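Side-chain contacts in glycoside Hydrolase Family 43_12 (Metagenome, PDB 7JVH), which probably hydrolyses glycosidic bonds in xylose- or arabinose-containing plant cell-wall polysaccharides, as other family 43 glycoside hydrolases do: residues 176-179 against 183-186; 195-200 against 229-234; 202-207 against 250-255; 236-241 against 266-271. All blocks are in the same frame, centred on the assembly; numbering follows the deposited sequence.

Contact 1 (176-179 against 183-186)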
# COMPACT_ATOMS: atom_id res chain seq x y z
N LEU A 176 -1.77 -9.53 17.57
CA LEU A 176 -1.89 -9.68 19.00
C LEU A 176 -3.34 -9.54 19.45
O LEU A 176 -4.15 -8.91 18.77
CB LEU A 176 -1.05 -8.63 19.72
CG LEU A 176 0.43 -8.59 19.39
CD1 LEU A 176 1.02 -7.23 19.76
CD2 LEU A 176 1.16 -9.72 20.09
N PHE A 177 -3.66 -10.17 20.59
CA PHE A 177 -4.95 -10.06 21.24
C PHE A 177 -4.74 -10.04 22.75
O PHE A 177 -3.98 -10.86 23.28
CB PHE A 177 -5.86 -11.23 20.85
CG PHE A 177 -7.04 -11.41 21.77
CD1 PHE A 177 -8.18 -10.64 21.63
CD2 PHE A 177 -6.98 -12.35 22.80
CE1 PHE A 177 -9.24 -10.80 22.50
CE2 PHE A 177 -8.05 -12.52 23.67
CZ PHE A 177 -9.19 -11.75 23.51
N PHE A 178 -5.42 -9.12 23.43
CA PHE A 178 -5.27 -8.92 24.87
C PHE A 178 -6.54 -9.30 25.61
O PHE A 178 -7.52 -8.57 25.58
CB PHE A 178 -4.89 -7.46 25.14
CG PHE A 178 -3.70 -7.00 24.35
CD1 PHE A 178 -2.43 -7.44 24.67
CD2 PHE A 178 -3.86 -6.13 23.28
CE1 PHE A 178 -1.32 -7.02 23.94
CE2 PHE A 178 -2.76 -5.70 22.53
CZ PHE A 178 -1.49 -6.15 22.86
N ASP A 179 -6.51 -10.45 26.29
CA ASP A 179 -7.66 -11.01 27.00
C ASP A 179 -7.98 -10.23 28.29
O ASP A 179 -7.35 -9.22 28.57
CB ASP A 179 -7.41 -12.49 27.33
CG ASP A 179 -8.66 -13.32 27.31
OD1 ASP A 179 -9.76 -12.78 27.58
OD2 ASP A 179 -8.56 -14.52 26.99
N LYS A 183 -3.68 -11.88 30.43
CA LYS A 183 -2.95 -12.69 29.47
C LYS A 183 -3.05 -12.10 28.07
O LYS A 183 -4.11 -11.62 27.66
CB LYS A 183 -3.45 -14.13 29.50
CG LYS A 183 -3.15 -14.81 30.83
CD LYS A 183 -3.59 -16.27 30.80
CE LYS A 183 -3.30 -17.03 32.08
NZ LYS A 183 -1.88 -17.46 32.12
N ALA A 184 -1.93 -12.14 27.35
CA ALA A 184 -1.84 -11.68 25.98
C ALA A 184 -1.47 -12.84 25.07
O ALA A 184 -0.77 -13.76 25.48
CB ALA A 184 -0.81 -10.58 25.87
N TYR A 185 -1.95 -12.77 23.83
CA TYR A 185 -1.72 -13.83 22.85
C TYR A 185 -1.30 -13.24 21.51
O TYR A 185 -1.42 -12.04 21.27
CB TYR A 185 -2.97 -14.69 22.70
CG TYR A 185 -3.40 -15.28 24.03
CD1 TYR A 185 -2.81 -16.43 24.52
CD2 TYR A 185 -4.38 -14.65 24.81
CE1 TYR A 185 -3.18 -16.97 25.73
CE2 TYR A 185 -4.76 -15.18 26.03
CZ TYR A 185 -4.16 -16.34 26.49
OH TYR A 185 -4.53 -16.87 27.70
N LEU A 186 -0.75 -14.11 20.66
CA LEU A 186 -0.28 -13.73 19.36
C LEU A 186 -0.63 -14.84 18.41
O LEU A 186 -0.31 -16.00 18.66
CB LEU A 186 1.23 -13.52 19.40
CG LEU A 186 1.88 -13.02 18.11
CD1 LEU A 186 3.21 -12.37 18.44
CD2 LEU A 186 2.04 -14.13 17.06

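Contact 2 (195-200 against 229-234)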
# COMPACT_ATOMS: atom_id res chain seq x y z
N PRO A 195 3.10 -30.91 5.18
CA PRO A 195 2.27 -30.47 4.04
C PRO A 195 1.46 -31.58 3.36
O PRO A 195 2.03 -32.59 2.96
CB PRO A 195 3.30 -29.88 3.06
CG PRO A 195 4.44 -29.45 3.94
CD PRO A 195 4.48 -30.42 5.10
N LEU A 196 0.14 -31.38 3.25
CA LEU A 196 -0.79 -32.37 2.71
C LEU A 196 -1.15 -32.13 1.24
O LEU A 196 -1.67 -33.04 0.59
CB LEU A 196 -2.06 -32.40 3.56
CG LEU A 196 -1.94 -33.03 4.95
CD1 LEU A 196 -3.30 -33.12 5.61
CD2 LEU A 196 -1.27 -34.39 4.90
N TYR A 197 -0.88 -30.92 0.74
CA TYR A 197 -1.19 -30.56 -0.66
C TYR A 197 -0.34 -29.41 -1.20
O TYR A 197 -0.84 -28.52 -1.91
CB TYR A 197 -2.69 -30.24 -0.83
CG TYR A 197 -3.25 -29.18 0.10
CD1 TYR A 197 -3.77 -29.52 1.34
CD2 TYR A 197 -3.27 -27.83 -0.28
CE1 TYR A 197 -4.29 -28.55 2.19
CE2 TYR A 197 -3.79 -26.86 0.55
CZ TYR A 197 -4.30 -27.23 1.80
OH TYR A 197 -4.82 -26.29 2.67
N GLY A 198 0.95 -29.42 -0.86
CA GLY A 198 1.92 -28.51 -1.43
C GLY A 198 2.07 -27.25 -0.59
O GLY A 198 1.56 -27.16 0.53
N PRO A 199 2.82 -26.24 -1.11
CA PRO A 199 3.01 -24.98 -0.39
C PRO A 199 1.73 -24.18 -0.02
O PRO A 199 1.82 -23.33 0.87
CB PRO A 199 3.90 -24.15 -1.33
CG PRO A 199 4.15 -24.96 -2.56
CD PRO A 199 3.55 -26.32 -2.39
N ASN A 200 0.60 -24.42 -0.70
CA ASN A 200 -0.64 -23.68 -0.38
C ASN A 200 -1.23 -24.08 0.96
O ASN A 200 -1.97 -23.32 1.57
CB ASN A 200 -1.72 -23.82 -1.47
CG ASN A 200 -1.36 -23.11 -2.76
OD1 ASN A 200 -0.52 -22.22 -2.79
ND2 ASN A 200 -1.99 -23.53 -3.85
N THR A 229 -11.15 -23.53 6.54
CA THR A 229 -12.49 -23.92 7.04
C THR A 229 -12.83 -25.39 6.78
O THR A 229 -13.57 -26.00 7.55
CB THR A 229 -13.61 -23.07 6.41
OG1 THR A 229 -13.44 -23.04 4.99
CG2 THR A 229 -13.59 -21.65 6.96
N ASP A 230 -12.30 -25.95 5.69
CA ASP A 230 -12.47 -27.36 5.34
C ASP A 230 -11.26 -27.88 4.57
O ASP A 230 -11.10 -27.60 3.37
CB ASP A 230 -13.75 -27.55 4.52
CG ASP A 230 -13.99 -29.01 4.13
OD1 ASP A 230 -13.29 -29.90 4.65
OD2 ASP A 230 -14.88 -29.28 3.31
N ILE A 231 -10.41 -28.65 5.27
CA ILE A 231 -9.11 -29.10 4.75
C ILE A 231 -9.23 -29.99 3.51
O ILE A 231 -8.39 -29.92 2.62
CB ILE A 231 -8.26 -29.77 5.85
CG1 ILE A 231 -6.80 -29.84 5.43
CG2 ILE A 231 -8.81 -31.15 6.21
CD1 ILE A 231 -5.83 -29.76 6.60
N GLU A 232 -10.30 -30.79 3.45
CA GLU A 232 -10.61 -31.63 2.29
C GLU A 232 -10.62 -30.84 0.96
O GLU A 232 -10.32 -31.38 -0.08
CB GLU A 232 -11.95 -32.36 2.46
CG GLU A 232 -11.92 -33.56 3.41
CD GLU A 232 -13.23 -34.31 3.50
OE1 GLU A 232 -14.10 -34.27 2.59
OE2 GLU A 232 -13.39 -34.98 4.53
N LYS A 233 -11.01 -29.56 1.03
CA LYS A 233 -11.08 -28.67 -0.14
C LYS A 233 -9.72 -28.04 -0.52
O LYS A 233 -9.65 -27.26 -1.47
CB LYS A 233 -12.12 -27.56 0.09
CG LYS A 233 -13.54 -28.07 0.33
CD LYS A 233 -14.59 -26.98 0.27
CE LYS A 233 -15.99 -27.60 0.14
NZ LYS A 233 -17.05 -26.93 0.96
N LYS A 234 -8.66 -28.38 0.21
CA LYS A 234 -7.31 -27.86 -0.02
C LYS A 234 -7.28 -26.34 0.01
O LYS A 234 -6.81 -25.70 -0.93
CB LYS A 234 -6.74 -28.37 -1.35
CG LYS A 234 -6.70 -29.88 -1.48
CD LYS A 234 -6.52 -30.28 -2.94
CE LYS A 234 -6.06 -31.72 -3.11
NZ LYS A 234 -7.13 -32.71 -2.78

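Contact 3 (202-207 against 250-255)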
# COMPACT_ATOMS: atom_id res chain seq x y z
N ARG A 202 -1.33 -24.14 4.59
CA ARG A 202 -0.82 -23.29 5.64
C ARG A 202 -1.65 -23.48 6.91
O ARG A 202 -2.66 -24.20 6.90
CB ARG A 202 -0.86 -21.83 5.18
CG ARG A 202 0.14 -21.51 4.08
CD ARG A 202 1.61 -21.82 4.35
NE ARG A 202 2.25 -20.76 5.13
CZ ARG A 202 3.51 -20.37 5.00
NH1 ARG A 202 4.34 -20.94 4.12
NH2 ARG A 202 3.97 -19.43 5.83
N CYS A 203 -1.20 -22.83 7.99
CA CYS A 203 -1.74 -23.02 9.33
C CYS A 203 -1.88 -21.71 10.04
O CYS A 203 -1.14 -20.78 9.78
CB CYS A 203 -0.76 -23.87 10.18
SG CYS A 203 -0.64 -25.57 9.66
N ILE A 204 -2.84 -21.67 10.98
CA ILE A 204 -2.93 -20.60 11.95
C ILE A 204 -2.42 -21.14 13.29
O ILE A 204 -2.89 -22.18 13.77
CB ILE A 204 -4.36 -20.07 12.12
CG1 ILE A 204 -4.91 -19.58 10.77
CG2 ILE A 204 -4.39 -18.97 13.17
CD1 ILE A 204 -4.06 -18.54 10.07
N LYS A 205 -1.47 -20.41 13.87
CA LYS A 205 -0.79 -20.78 15.08
C LYS A 205 -0.98 -19.67 16.08
O LYS A 205 -0.92 -18.51 15.73
CB LYS A 205 0.70 -20.97 14.79
CG LYS A 205 1.49 -21.55 15.97
CD LYS A 205 2.88 -22.00 15.56
CE LYS A 205 2.81 -23.24 14.67
NZ LYS A 205 4.14 -23.62 14.16
N ILE A 206 -1.20 -20.04 17.35
CA ILE A 206 -1.34 -19.08 18.44
C ILE A 206 -0.25 -19.31 19.49
O ILE A 206 0.21 -20.44 19.69
CB ILE A 206 -2.74 -19.14 19.07
CG1 ILE A 206 -2.96 -17.96 20.02
CG2 ILE A 206 -2.98 -20.47 19.80
CD1 ILE A 206 -4.42 -17.81 20.44
N TRP A 207 0.18 -18.21 20.13
CA TRP A 207 1.19 -18.20 21.19
C TRP A 207 0.69 -17.31 22.30
O TRP A 207 0.05 -16.30 22.03
CB TRP A 207 2.49 -17.55 20.70
CG TRP A 207 3.21 -18.24 19.60
CD1 TRP A 207 2.93 -18.16 18.27
CD2 TRP A 207 4.37 -19.07 19.72
NE1 TRP A 207 3.84 -18.90 17.56
CE2 TRP A 207 4.73 -19.47 18.42
CE3 TRP A 207 5.13 -19.52 20.81
CZ2 TRP A 207 5.82 -20.32 18.17
CZ3 TRP A 207 6.22 -20.36 20.55
CH2 TRP A 207 6.54 -20.76 19.25
N TYR A 250 -14.64 -16.46 21.84
CA TYR A 250 -13.48 -16.07 21.04
C TYR A 250 -13.78 -16.27 19.57
O TYR A 250 -14.45 -17.23 19.19
CB TYR A 250 -12.22 -16.86 21.45
CG TYR A 250 -11.78 -16.58 22.87
CD1 TYR A 250 -10.90 -15.55 23.14
CD2 TYR A 250 -12.30 -17.31 23.93
CE1 TYR A 250 -10.52 -15.27 24.44
CE2 TYR A 250 -11.95 -17.01 25.24
CZ TYR A 250 -11.04 -16.00 25.48
OH TYR A 250 -10.66 -15.71 26.77
N TYR A 251 -13.28 -15.35 18.74
CA TYR A 251 -13.51 -15.35 17.30
C TYR A 251 -12.19 -15.22 16.60
O TYR A 251 -11.38 -14.37 16.94
CB TYR A 251 -14.43 -14.19 16.92
CG TYR A 251 -15.86 -14.42 17.37
CD1 TYR A 251 -16.76 -15.07 16.54
CD2 TYR A 251 -16.30 -14.02 18.63
CE1 TYR A 251 -18.07 -15.29 16.92
CE2 TYR A 251 -17.59 -14.25 19.04
CZ TYR A 251 -18.48 -14.89 18.18
OH TYR A 251 -19.78 -15.13 18.57
N LEU A 252 -11.97 -16.09 15.61
CA LEU A 252 -10.80 -16.05 14.74
C LEU A 252 -11.31 -15.76 13.33
O LEU A 252 -12.07 -16.55 12.78
CB LEU A 252 -10.02 -17.38 14.77
CG LEU A 252 -8.93 -17.56 13.71
CD1 LEU A 252 -7.78 -16.60 13.95
CD2 LEU A 252 -8.44 -19.00 13.71
N MSE A 253 -10.87 -14.63 12.78
CA MSE A 253 -11.19 -14.27 11.40
C MSE A 253 -9.91 -14.31 10.57
O MSE A 253 -8.90 -13.73 10.96
CB MSE A 253 -11.84 -12.88 11.34
CG MSE A 253 -12.50 -12.59 10.01
SE MSE A 253 -13.36 -10.83 9.95
CE MSE A 253 -15.04 -11.14 10.82
N CYS A 254 -9.98 -15.00 9.42
CA CYS A 254 -8.82 -15.17 8.56
C CYS A 254 -9.18 -14.93 7.11
O CYS A 254 -10.32 -15.13 6.71
CB CYS A 254 -8.29 -16.61 8.69
SG CYS A 254 -7.88 -17.13 10.36
N ALA A 255 -8.18 -14.51 6.34
CA ALA A 255 -8.24 -14.55 4.88
C ALA A 255 -7.96 -15.98 4.44
O ALA A 255 -7.16 -16.67 5.08
CB ALA A 255 -7.23 -13.58 4.27

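Contact 4 (236-241 against 266-271)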
# COMPACT_ATOMS: atom_id res chain seq x y z
N VAL A 236 -6.32 -22.62 0.14
CA VAL A 236 -5.08 -21.95 -0.18
C VAL A 236 -4.76 -20.84 0.83
O VAL A 236 -5.61 -20.01 1.13
CB VAL A 236 -5.14 -21.38 -1.62
CG1 VAL A 236 -3.94 -20.48 -1.93
CG2 VAL A 236 -5.26 -22.50 -2.63
N TRP A 237 -3.54 -20.87 1.36
CA TRP A 237 -2.94 -19.78 2.14
C TRP A 237 -3.83 -19.07 3.16
O TRP A 237 -3.93 -17.84 3.15
CB TRP A 237 -2.32 -18.75 1.19
CG TRP A 237 -0.88 -19.04 0.90
CD1 TRP A 237 -0.38 -19.79 -0.12
CD2 TRP A 237 0.24 -18.58 1.66
NE1 TRP A 237 0.99 -19.82 -0.04
CE2 TRP A 237 1.40 -19.08 1.04
CE3 TRP A 237 0.37 -17.80 2.82
CZ2 TRP A 237 2.68 -18.83 1.54
CZ3 TRP A 237 1.64 -17.53 3.30
CH2 TRP A 237 2.78 -18.06 2.66
N ILE A 238 -4.46 -19.83 4.06
CA ILE A 238 -5.14 -19.24 5.19
C ILE A 238 -4.16 -18.34 5.93
O ILE A 238 -3.05 -18.76 6.26
CB ILE A 238 -5.77 -20.29 6.14
CG1 ILE A 238 -6.61 -19.58 7.22
CG2 ILE A 238 -4.73 -21.19 6.78
CD1 ILE A 238 -7.89 -20.30 7.58
N GLU A 239 -4.58 -17.10 6.17
CA GLU A 239 -3.71 -16.07 6.71
C GLU A 239 -4.53 -14.91 7.29
O GLU A 239 -5.71 -15.07 7.59
CB GLU A 239 -2.71 -15.62 5.62
CG GLU A 239 -3.32 -14.84 4.47
CD GLU A 239 -2.37 -14.71 3.27
OE1 GLU A 239 -1.16 -14.81 3.44
OE2 GLU A 239 -2.82 -14.50 2.13
N GLY A 240 -3.88 -13.75 7.48
CA GLY A 240 -4.45 -12.59 8.12
C GLY A 240 -5.28 -12.89 9.37
O GLY A 240 -6.35 -12.31 9.55
N PRO A 241 -4.83 -13.77 10.30
CA PRO A 241 -5.66 -14.13 11.46
C PRO A 241 -5.84 -12.96 12.43
O PRO A 241 -4.87 -12.28 12.76
CB PRO A 241 -4.84 -15.25 12.14
CG PRO A 241 -3.42 -15.00 11.69
CD PRO A 241 -3.50 -14.42 10.31
N VAL A 266 -13.04 -15.72 6.12
CA VAL A 266 -13.76 -16.78 6.78
C VAL A 266 -13.72 -16.49 8.28
O VAL A 266 -12.92 -15.66 8.73
CB VAL A 266 -13.17 -18.15 6.45
CG1 VAL A 266 -13.20 -18.38 4.95
CG2 VAL A 266 -11.75 -18.29 6.97
N ILE A 267 -14.58 -17.18 9.04
CA ILE A 267 -14.76 -16.89 10.46
C ILE A 267 -14.96 -18.18 11.27
O ILE A 267 -15.73 -19.07 10.85
CB ILE A 267 -15.96 -15.94 10.70
CG1 ILE A 267 -16.02 -15.47 12.15
CG2 ILE A 267 -17.28 -16.62 10.31
CD1 ILE A 267 -14.99 -14.42 12.51
N PHE A 268 -14.28 -18.25 12.41
CA PHE A 268 -14.27 -19.37 13.34
C PHE A 268 -14.62 -18.84 14.72
O PHE A 268 -14.35 -17.67 15.01
CB PHE A 268 -12.86 -19.96 13.45
CG PHE A 268 -12.32 -20.55 12.17
CD1 PHE A 268 -11.65 -19.77 11.24
CD2 PHE A 268 -12.47 -21.91 11.92
CE1 PHE A 268 -11.16 -20.33 10.09
CE2 PHE A 268 -11.98 -22.47 10.75
CZ PHE A 268 -11.31 -21.67 9.84
N LYS A 269 -15.19 -19.69 15.57
CA LYS A 269 -15.38 -19.35 16.99
C LYS A 269 -14.97 -20.48 17.95
O LYS A 269 -14.92 -21.65 17.56
CB LYS A 269 -16.82 -18.90 17.25
CG LYS A 269 -17.84 -20.01 17.40
CD LYS A 269 -19.26 -19.46 17.56
CE LYS A 269 -20.29 -20.57 17.66
NZ LYS A 269 -20.49 -21.05 19.06
N ALA A 270 -14.66 -20.11 19.20
CA ALA A 270 -14.28 -21.04 20.25
C ALA A 270 -14.68 -20.53 21.63
O ALA A 270 -14.84 -19.33 21.82
CB ALA A 270 -12.79 -21.31 20.22
N ASP A 271 -14.82 -21.47 22.58
CA ASP A 271 -15.17 -21.15 23.96
C ASP A 271 -13.96 -20.82 24.83
O ASP A 271 -14.11 -20.44 25.99
CB ASP A 271 -15.95 -22.31 24.59
CG ASP A 271 -17.28 -22.56 23.90
OD1 ASP A 271 -17.96 -21.60 23.46
OD2 ASP A 271 -17.68 -23.73 23.80

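Contact 1 (176-179 against 183-186)
Leu-176 and Leu-186 meet at the apolar centre, where methyl CD2 of Leu-176 lies 3.7 Å from CD1 of Leu-186 and also leans on that leucine's CB and CG. The two leucine side chains cross at a slant. The first torsion of Leu-176 (chi1 -57°) sets CG beside its backbone N, from where CD2 can reach across to the neighbouring strand. Further along the same face, the Phe-178 ring brings CD1 within 3.7 Å of CB of Ala-184, and the small alanine suits a place beside so broad a ring. On the other face, Phe-177 and Tyr-185 run side by side in the same direction. CD2 of Tyr-185 comes up to the Phe-177 ring at its edge, 4.0 Å from CD2 of Phe-177, so the two rings do not stack. Strands 175-178 and 184-190 form the first antiparallel hairpin of a four-stranded blade in the five-bladed propeller of family 43. Phe-177 and Tyr-185 are its hydrogen-bonded pair: N of Tyr-185 donates to O of Phe-177 at 2.8 Å, and N of Phe-177 to O of Tyr-185 at 3.0 Å. At the polar edge, N of Asp-179 bonds O of Lys-183 at 3.0 Å. The Asp-179 carboxylate, 66° from the Tyr-185 ring plane, has partners in the next blade: Lys-245 by a salt bridge and, at an unusually short and so less certain distance, Tyr-250.

Contact 2 (195-200 against 229-234)
Tyr-197 turns its ring onto Lys-234 through a chi1 of 55°, which wedges CG between the backbone N and the carbonyl carbon. Lys-234 answers with CG beside its own backbone N, so that CB and CG run along the ring while the rest of the chain leads off and bends at its last torsion. The two side chains run antiparallel alongside one another. The ring face receives mostly main chain: CA of Lys-234 stands 3.7 Å from the centroid of the Tyr-197 ring, 16° off its normal, a CH-pi contact. CB of Lys-234 lies 3.7 Å from CD2 of Tyr-197, and O of Lys-234 is 3.6 Å from CE2 of Tyr-197. This is a surface meeting of two propeller loops. One links strands 184-190 and 203-210 within a blade; the other, with a short 3-10 turn at 231-233, leads from strand 215-226 to the first strand of the next blade. The turn is tied by N of Lys-234 to O of Ile-231 at 2.9 Å, and Lys-234 itself has positive phi. CG1 of Ile-231 lies at the edge of the Tyr-197 ring, near its plane, 4.3 Å from CE1 of Tyr-197; CD1 of Ile-231 lies equally far from CD1 of Leu-196. Tyrosine suits this site because it joins a flat ring to a polar end: His-201 stacks on the Tyr-197 ring, and the hydroxyl is hydrogen-bonded to O of Pro-235.

Contact 3 (202-207 against 250-255)
Ile-204 meets Leu-252 and Cys-254 without any flat group between them; the aromatic rings on these two strands find their partners elsewhere. Tyr-251 packs edge-to-face with Trp-343, while the indole of Trp-207 lies near the His-188 ring, their planes about 20° apart. What remains between the strands is a small aliphatic and sulfur-containing core, with all three residues buried. Ile-204 divides its two branches between the partners. Its CG1 sits beside the backbone N (chi1 -57°) and touches SG of Cys-254 at 3.9 Å, with CD1 adding a second approach to the same sulfur at 4.1 Å. Its CG2, anti to the backbone N, goes to the other partner and lies 4.1 Å from CD2 of Leu-252. The strands belong to neighbouring blades of the five-bladed beta-propeller: 203-210 is the third strand of one, 249-255 the second of the next, and their facing sheet surfaces pack side chain on side chain. CA atoms of Ile-204 and Cys-254 are still 8.7 Å apart, a spacing that side chains must bridge because the backbones cannot. A beta-branched isoleucine suits the strand and offers two arms. Leu-252 reaches across from the facing sheet with CD2, and the compact cysteine places one soft, weakly polar atom against CG1 and CD1. Pro-241 of strand 239-246 touches all three residues.

Contact 4 (236-241 against 266-271)
Apolar contact is the whole of the direct interaction, and it centres on one methyl group. CD1 of Ile-238 lies 4.1 Å from CE1 of Phe-268 and 4.4 Å from CG2 of Val-266, so a single branch end serves two residues of strand 265-270. The CG1 arm of Ile-238 is anti to its backbone N (chi1 -173°), which extends CD1 toward that strand. Ile-238 and Phe-268 approach from opposite directions, and the methyl meets the ring obliquely. Phe-268 swings CG beside its own backbone N (chi1 -64°), bringing CE1 round to the isoleucine. CA atoms of Ile-238 and Val-266 are 9.1 Å apart, because strand 249-255 runs between strands 239-246 and 265-270 in this propeller blade and supplies the backbone bonds to both: Ala-255 pairs with Glu-239, and Cys-254 with Val-266.

Polar groups of both segments are engaged elsewhere. O of Ile-238 accepts a bond from Asn-189, O of Ile-267 one from ND2 of Asn-283, and N of Gly-240 donates to Asp-173. Gly-240 has positive phi, a conformation that suits glycine. OE1 of Glu-239 is hydrogen-bonded to a glycerol that was probably a crystallisation additive, and also lies close to Asp-173; since family 43 enzymes act at the centre of the propeller, this is consistent with Glu-239 facing the substrate pocket.

The apolar and polar jobs are thus split between adjacent residues. Ile-238 turns into the buried hydrocarbon layer, while Glu-239 faces the glycerol, and the contact itself rests on van der Waals packing with no directional bond between the segments.

How the contacts relate
From the N terminus, contact 1 comes first and closes the tightest loop, the hairpin opening the blade that runs from strand 175-178 to strand 215-226. Contact 2 then opens at 195-200 and closes at 229-234, drawing together the loops at one end of that blade. Before it closes, contact 3 has opened at 202-207, so the two cross; contact 3 closes only at 250-255, joining this blade to the next. Contact 4, from 236-241 to 266-271, in turn crosses contact 3 and links the first and third strands of the second blade across the strand between them. Contacts 3 and 4, with centres about 5 Å apart, share one core. Thr-229, starting contact 2's second segment, packs on Val-266 and Phe-268.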